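Local coordinates for protein endonuclease 8-like L720 (Acanthamoeba polyphaga mimivirus, PDB 4MB7) that is an endonuclease VIII-like protein with an H2TH (helix–two-turn–helix) domain and a bound zinc ion, at residues 32-37 and 106-111. Residues are numbered along the deposited sequence; the frame is centred on the assembly and turned at random.
Sequences MNVDLI and ITLLDP
Met32 carries most of the contact from the 32-37 side, its CB directed at the edge strand 104-109, where Leu108 receives it. Its CG stands anti to its own carbonyl carbon (chi1 -62°) and the chain runs extended to the sulfur, so CG and SD lie along the start of Leu108: SD is 3.8 Å from Leu108 CB and equally close to its backbone N. The two side chains cross obliquely. A bend at chi3 (-49°) turns CE off this line, while SD also comes within 4.3 Å of CG2 of Ile106, a looser touch. Asn33 is the first residue to depart from helical backbone angles, with positive phi, and the chain swings round so that Val34 faces the strand again. Val34 CG2 meets Leu108 CD2 at 3.8 Å, the two side chains crossing at about a right angle. Leu108 meets Met32 with CB; its CG, anti to the backbone N (chi1 -179°), carries CD2 over to Val34 and to 4.0 Å from Met32 O. No hydrogen bond joins the segments, so the contact is apolar packing. Farther on, Tyr29 OH is hydrogen-bonded to Leu36 N, tying the loop back to its helix. Strand 104-109 pairs antiparallel with strand 63-70, whose Tyr63 touches both Val34 and Leu108; the loop after helix 27-32 thus packs on the outermost strand of one sheet of the N-terminal beta-sandwich expected in this family.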
ATOM      1  N   MET A  32     -12.406 -14.912 -10.907  1.00 23.00           N
ATOM      2  CA  MET A  32     -11.102 -15.475 -11.245  1.00 29.09           C
ATOM      3  C   MET A  32     -11.227 -16.773 -12.043  1.00 26.44           C
ATOM      4  O   MET A  32     -10.284 -17.185 -12.719  1.00 29.32           O
ATOM      5  CB  MET A  32     -10.260 -15.689  -9.984  1.00 27.28           C
ATOM      6  CG  MET A  32      -9.959 -14.400  -9.233  1.00 35.03           C
ATOM      7  SD  MET A  32      -8.820 -14.631  -7.853  1.00 54.63           S
ATOM      8  CE  MET A  32      -9.587 -16.031  -7.043  1.00 15.40           C
ATOM      9  N   ASN A  33     -12.391 -17.409 -11.948  1.00 22.16           N
ATOM     10  CA  ASN A  33     -12.750 -18.536 -12.806  1.00 28.81           C
ATOM     11  C   ASN A  33     -11.811 -19.740 -12.692  1.00 36.98           C
ATOM     12  O   ASN A  33     -11.563 -20.441 -13.673  1.00 39.60           O
ATOM     13  CB  ASN A  33     -12.860 -18.071 -14.265  1.00 29.28           C
ATOM     14  CG  ASN A  33     -13.745 -18.973 -15.105  1.00 41.41           C
ATOM     15  OD1 ASN A  33     -14.574 -19.715 -14.579  1.00 47.78           O
ATOM     16  ND2 ASN A  33     -13.572 -18.911 -16.421  1.00 39.40           N
ATOM     17  N   VAL A  34     -11.295 -19.975 -11.488  1.00 29.04           N
ATOM     18  CA  VAL A  34     -10.411 -21.111 -11.225  1.00 29.88           C
ATOM     19  C   VAL A  34     -10.786 -21.781  -9.902  1.00 33.94           C
ATOM     20  O   VAL A  34     -11.047 -21.100  -8.911  1.00 25.64           O
ATOM     21  CB  VAL A  34      -8.923 -20.677 -11.188  1.00 28.71           C
ATOM     22  CG1 VAL A  34      -8.042 -21.795 -10.646  1.00 47.74           C
ATOM     23  CG2 VAL A  34      -8.451 -20.251 -12.570  1.00 32.82           C
ATOM     24  N   ASP A  35     -10.823 -23.111  -9.890  1.00 27.77           N
ATOM     25  CA  ASP A  35     -11.138 -23.859  -8.675  1.00 23.69           C
ATOM     26  C   ASP A  35      -9.922 -23.946  -7.752  1.00 24.53           C
ATOM     27  O   ASP A  35      -8.907 -24.548  -8.101  1.00 32.25           O
ATOM     28  CB  ASP A  35     -11.643 -25.263  -9.024  1.00 34.40           C
ATOM     29  CG  ASP A  35     -12.062 -26.055  -7.799  1.00 61.19           C
ATOM     30  OD1 ASP A  35     -12.409 -25.431  -6.774  1.00 52.59           O
ATOM     31  OD2 ASP A  35     -12.049 -27.302  -7.862  1.00 71.11           O
ATOM     32  N   LEU A  36     -10.033 -23.347  -6.570  1.00 24.01           N
ATOM     33  CA  LEU A  36      -8.911 -23.287  -5.636  1.00 20.44           C
ATOM     34  C   LEU A  36      -9.105 -24.155  -4.394  1.00 22.83           C
ATOM     35  O   LEU A  36      -8.329 -24.061  -3.442  1.00 19.96           O
ATOM     36  CB  LEU A  36      -8.641 -21.838  -5.217  1.00 18.28           C
ATOM     37  CG  LEU A  36      -8.142 -20.894  -6.313  1.00 24.39           C
ATOM     38  CD1 LEU A  36      -7.959 -19.489  -5.766  1.00 20.33           C
ATOM     39  CD2 LEU A  36      -6.845 -21.414  -6.911  1.00 18.18           C
ATOM     40  N   ILE A  37     -10.138 -24.991  -4.402  1.00 28.51           N
ATOM     41  CA  ILE A  37     -10.391 -25.903  -3.288  1.00 26.51           C
ATOM     42  C   ILE A  37      -9.175 -26.794  -3.031  1.00 21.44           C
ATOM     43  O   ILE A  37      -8.554 -27.290  -3.973  1.00 24.99           O
ATOM     44  CB  ILE A  37     -11.640 -26.781  -3.544  1.00 37.61           C
ATOM     45  CG1 ILE A  37     -12.889 -25.909  -3.668  1.00 48.90           C
ATOM     46  CG2 ILE A  37     -11.831 -27.793  -2.424  1.00 43.13           C
ATOM     47  CD1 ILE A  37     -13.221 -25.140  -2.410  1.00 58.36           C
ATOM     48  N   ILE A 106      -9.285  -7.618  -6.331  1.00 18.61           N
ATOM     49  CA  ILE A 106      -8.710  -8.946  -6.174  1.00 16.10           C
ATOM     50  C   ILE A 106      -8.452  -9.561  -7.543  1.00 23.06           C
ATOM     51  O   ILE A 106      -9.369  -9.715  -8.350  1.00 19.10           O
ATOM     52  CB  ILE A 106      -9.648  -9.854  -5.358  1.00 16.82           C
ATOM     53  CG1 ILE A 106      -9.955  -9.210  -4.003  1.00 23.11           C
ATOM     54  CG2 ILE A 106      -9.029 -11.234  -5.174  1.00 18.11           C
ATOM     55  CD1 ILE A 106     -11.081  -9.877  -3.247  1.00 18.51           C
ATOM     56  N   THR A 107      -7.197  -9.915  -7.793  1.00 17.20           N
ATOM     57  CA  THR A 107      -6.776 -10.372  -9.110  1.00 22.44           C
ATOM     58  C   THR A 107      -6.000 -11.683  -9.034  1.00 27.77           C
ATOM     59  O   THR A 107      -5.119 -11.846  -8.188  1.00 20.59           O
ATOM     60  CB  THR A 107      -5.888  -9.312  -9.796  1.00 26.95           C
ATOM     61  OG1 THR A 107      -6.600  -8.070  -9.876  1.00 43.77           O
ATOM     62  CG2 THR A 107      -5.493  -9.757 -11.198  1.00 35.56           C
ATOM     63  N   LEU A 108      -6.331 -12.612  -9.923  1.00 20.76           N
ATOM     64  CA  LEU A 108      -5.561 -13.839 -10.063  1.00 27.86           C
ATOM     65  C   LEU A 108      -4.332 -13.576 -10.924  1.00 24.35           C
ATOM     66  O   LEU A 108      -4.441 -13.064 -12.038  1.00 37.69           O
ATOM     67  CB  LEU A 108      -6.404 -14.936 -10.708  1.00 51.41           C
ATOM     68  CG  LEU A 108      -5.695 -16.282 -10.873  1.00 41.05           C
ATOM     69  CD1 LEU A 108      -5.593 -16.990  -9.530  1.00 27.73           C
ATOM     70  CD2 LEU A 108      -6.396 -17.155 -11.904  1.00 48.04           C
ATOM     71  N   LEU A 109      -3.161 -13.920 -10.404  1.00 21.35           N
ATOM     72  CA  LEU A 109      -1.931 -13.801 -11.174  1.00 17.19           C
ATOM     73  C   LEU A 109      -1.319 -15.176 -11.412  1.00 25.28           C
ATOM     74  O   LEU A 109      -0.953 -15.881 -10.472  1.00 28.49           O
ATOM     75  CB  LEU A 109      -0.927 -12.887 -10.468  1.00 18.37           C
ATOM     76  CG  LEU A 109      -1.342 -11.428 -10.273  1.00 35.12           C
ATOM     77  CD1 LEU A 109      -0.215 -10.635  -9.628  1.00 28.11           C
ATOM     78  CD2 LEU A 109      -1.760 -10.795 -11.590  1.00 37.17           C
ATOM     79  N   ASP A 110      -1.229 -15.553 -12.680  1.00 21.03           N
ATOM     80  CA  ASP A 110      -0.593 -16.799 -13.077  1.00 22.88           C
ATOM     81  C   ASP A 110       0.867 -16.501 -13.406  1.00 20.59           C
ATOM     82  O   ASP A 110       1.156 -15.806 -14.375  1.00 25.51           O
ATOM     83  CB  ASP A 110      -1.333 -17.389 -14.283  1.00 21.60           C
ATOM     84  CG  ASP A 110      -0.648 -18.618 -14.866  1.00 30.16           C
ATOM     85  OD1 ASP A 110       0.275 -19.174 -14.235  1.00 26.83           O
ATOM     86  OD2 ASP A 110      -1.054 -19.037 -15.971  1.00 41.33           O
ATOM     87  N   PRO A 111       1.793 -17.027 -12.588  1.00 19.56           N
ATOM     88  CA  PRO A 111       3.229 -16.763 -12.736  1.00 23.85           C
ATOM     89  C   PRO A 111       3.808 -17.225 -14.074  1.00 28.03           C
ATOM     90  O   PRO A 111       4.891 -16.783 -14.448  1.00 42.68           O
ATOM     91  CB  PRO A 111       3.854 -17.558 -11.583  1.00 34.68           C
ATOM     92  CG  PRO A 111       2.833 -18.586 -11.225  1.00 47.62           C
ATOM     93  CD  PRO A 111       1.512 -17.925 -11.456  1.00 23.40           C
TER